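Local coordinates for protein aminotransferase, class I (Staphylococcus aureus, PDB 2O1B) that probably catalyses pyridoxal-phosphate-dependent transfer of amino groups between amino acids and 2-oxo acids, as an aspartate-type class I aminotransferase, at residues L187-N192 with S196-E201. Sequence-based numbering, arbitrary orientation.
With PLP (pyridoxal-5'-phosphate), chain B.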
loop_
_atom_site.group_PDB
_atom_site.type_symbol
_atom_site.label_atom_id
_atom_site.label_comp_id
_atom_site.label_asym_id
_atom_site.label_seq_id
_atom_site.Cartn_x
_atom_site.Cartn_y
_atom_site.Cartn_z
ATOM N N LEU A 187 -14.437 0.159 -16.112
ATOM C CA LEU A 187 -15.880 0.271 -16.062
ATOM C C LEU A 187 -16.256 0.304 -14.593
ATOM O O LEU A 187 -15.543 -0.249 -13.766
ATOM C CB LEU A 187 -16.553 -0.905 -16.782
ATOM C CG LEU A 187 -16.365 -0.950 -18.315
ATOM C CD1 LEU A 187 -17.005 -2.177 -18.924
ATOM C CD2 LEU A 187 -16.900 0.327 -18.992
ATOM N N THR A 188 -17.364 0.966 -14.283
ATOM C CA THR A 188 -17.797 1.174 -12.905
ATOM C C THR A 188 -19.318 1.191 -12.863
ATOM O O THR A 188 -19.934 2.177 -13.267
ATOM C CB THR A 188 -17.291 2.543 -12.365
ATOM O OG1 THR A 188 -15.965 2.810 -12.850
ATOM C CG2 THR A 188 -17.310 2.574 -10.847
ATOM N N TYR A 189 -19.907 0.090 -12.399
ATOM C CA TYR A 189 -21.345 -0.046 -12.199
ATOM C C TYR A 189 -21.628 -0.786 -10.888
ATOM O O TYR A 189 -21.235 -1.938 -10.723
ATOM C CB TYR A 189 -22.031 -0.730 -13.395
ATOM C CG TYR A 189 -21.853 0.085 -14.653
ATOM C CD1 TYR A 189 -20.837 -0.209 -15.558
ATOM C CD2 TYR A 189 -22.655 1.206 -14.894
ATOM C CE1 TYR A 189 -20.646 0.572 -16.706
ATOM C CE2 TYR A 189 -22.466 1.995 -16.012
ATOM C CZ TYR A 189 -21.467 1.672 -16.917
ATOM O OH TYR A 189 -21.297 2.455 -18.024
ATOM N N PRO A 190 -22.306 -0.120 -9.950
ATOM C CA PRO A 190 -22.817 1.252 -10.038
ATOM C C PRO A 190 -21.745 2.322 -10.249
ATOM O O PRO A 190 -20.682 2.271 -9.608
ATOM C CB PRO A 190 -23.505 1.450 -8.683
ATOM C CG PRO A 190 -23.823 0.087 -8.218
ATOM C CD PRO A 190 -22.665 -0.747 -8.664
ATOM N N ASN A 191 -22.024 3.277 -11.146
ATOM C CA ASN A 191 -21.061 4.341 -11.465
ATOM C C ASN A 191 -20.958 5.414 -10.379
ATOM O O ASN A 191 -21.962 5.873 -9.835
ATOM C CB ASN A 191 -21.379 5.011 -12.812
ATOM C CG ASN A 191 -20.222 5.879 -13.335
ATOM O OD1 ASN A 191 -20.441 6.822 -14.100
ATOM N ND2 ASN A 191 -18.992 5.546 -12.948
ATOM N N ASN A 192 -19.727 5.791 -10.069
ATOM C CA ASN A 192 -19.459 6.956 -9.257
ATOM C C ASN A 192 -18.908 7.990 -10.237
ATOM O O ASN A 192 -17.787 7.825 -10.720
ATOM C CB ASN A 192 -18.444 6.596 -8.171
ATOM C CG ASN A 192 -18.207 7.730 -7.162
ATOM O OD1 ASN A 192 -18.600 8.876 -7.377
ATOM N ND2 ASN A 192 -17.548 7.397 -6.045
ATOM N N SER A 196 -25.394 5.081 -12.068
ATOM C CA SER A 196 -25.868 4.245 -13.157
ATOM C C SER A 196 -25.513 2.796 -12.871
ATOM O O SER A 196 -24.467 2.521 -12.289
ATOM C CB SER A 196 -25.186 4.664 -14.458
ATOM O OG SER A 196 -25.326 6.064 -14.700
ATOM N N THR A 197 -26.380 1.878 -13.293
ATOM C CA THR A 197 -26.170 0.443 -13.094
ATOM C C THR A 197 -26.023 -0.282 -14.438
ATOM O O THR A 197 -26.409 0.256 -15.483
ATOM C CB THR A 197 -27.322 -0.196 -12.292
ATOM O OG1 THR A 197 -28.581 0.148 -12.883
ATOM C CG2 THR A 197 -27.286 0.271 -10.819
ATOM N N ALA A 198 -25.455 -1.489 -14.402
ATOM C CA ALA A 198 -25.321 -2.311 -15.600
ATOM C C ALA A 198 -26.248 -3.509 -15.537
ATOM O O ALA A 198 -26.850 -3.797 -14.491
ATOM C CB ALA A 198 -23.887 -2.761 -15.781
ATOM N N THR A 199 -26.401 -4.188 -16.669
ATOM C CA THR A 199 -27.103 -5.464 -16.684
ATOM C C THR A 199 -26.196 -6.539 -17.251
ATOM O O THR A 199 -25.146 -6.240 -17.844
ATOM C CB THR A 199 -28.400 -5.422 -17.510
ATOM O OG1 THR A 199 -28.071 -5.285 -18.894
ATOM C CG2 THR A 199 -29.290 -4.273 -17.070
ATOM N N LYS A 200 -26.603 -7.792 -17.066
ATOM C CA LYS A 200 -25.858 -8.908 -17.619
ATOM C C LYS A 200 -25.558 -8.637 -19.088
ATOM O O LYS A 200 -24.442 -8.867 -19.553
ATOM C CB LYS A 200 -26.640 -10.204 -17.464
ATOM C CG LYS A 200 -25.956 -11.418 -18.090
ATOM C CD LYS A 200 -26.646 -12.703 -17.687
ATOM C CE LYS A 200 -25.706 -13.884 -17.838
ATOM N NZ LYS A 200 -26.254 -15.098 -17.185
ATOM N N GLU A 201 -26.560 -8.122 -19.795
ATOM C CA GLU A 201 -26.476 -7.895 -21.232
ATOM C C GLU A 201 -25.483 -6.802 -21.613
ATOM O O GLU A 201 -24.834 -6.907 -22.653
ATOM C CB GLU A 201 -27.859 -7.580 -21.813
ATOM C CG GLU A 201 -28.822 -8.781 -21.868
ATOM C CD GLU A 201 -29.312 -9.219 -20.485
ATOM O OE1 GLU A 201 -29.458 -10.437 -20.253
ATOM O OE2 GLU A 201 -29.549 -8.345 -19.628
HETATM N N1 PLP B . -13.895 2.974 -6.658
HETATM C C2 PLP B . -15.082 3.651 -6.447
HETATM C C2A PLP B . -16.055 3.802 -7.583
HETATM C C3 PLP B . -15.354 4.145 -5.169
HETATM O O3 PLP B . -16.513 4.817 -4.909
HETATM C C4 PLP B . -14.430 3.960 -4.131
HETATM C C4A PLP B . -14.955 3.988 -2.726
HETATM C C5 PLP B . -13.228 3.288 -4.365
HETATM C C6 PLP B . -12.966 2.797 -5.644
HETATM C C5A PLP B . -12.193 3.098 -3.264
HETATM O O4P PLP B . -12.576 2.118 -2.318
HETATM P P PLP B . -11.550 1.634 -1.167
HETATM O O1P PLP B . -12.002 2.196 0.171
HETATM O O2P PLP B . -10.185 2.150 -1.538
HETATM O O3P PLP B . -11.594 0.133 -1.135
#
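Asn-191 and Ser-196 are tied by one backbone hydrogen bond, Asn-191 N to Ser-196 O (2.8 Å). The same oxygen also takes a CA-H...O contact from Pro-190 CA at 3.1 Å, so the one carbonyl accepts a hydrogen bond from Asn-191 and a weaker CA-H contact from Pro-190. The peptide bond before Pro-190 is cis; proline suits this place because it tolerates that form far better than other residues, and the kink turns the chain as it leaves strand 182-187.

Tyr-189 supplies most of the side-chain packing. Its CG stands anti to its own carbonyl carbon (chi1 -61°), which lays the ring along residues 196-198. The edge at CD2 meets Ser-196 O, 3.4 Å away and near the ring plane, while Tyr-189 CB abuts Ala-198 CB at 3.6 Å; the bare methyl of Ala-198 lets the chain pass close beside the tyrosine. The phenol OH bonds to Tyr-167 O, anchoring the far end of the ring, and Ser-196 OG is hydrogen-bonded to Thr-194 OG1. Beyond, Thr-199 occupies the N-cap position of helix 200-210, its short side chain placing OG1 for a weak bond to Val-202 N.

The side chain of Asn-192 leaves the backbone away from residues 196-201 and gives its ND2 to PLP O3 (3.0 Å), while its OD1 accepts from Arg-379 NH1, which fixes the amide's orientation. Thr-188 CG2 rests 3.7 Å from PLP C2A, the cofactor's methyl carbon. This strand-to-helix loop, with its cis-proline and cofactor-binding asparagine, belongs to the PLP site of fold-type I aminotransferases.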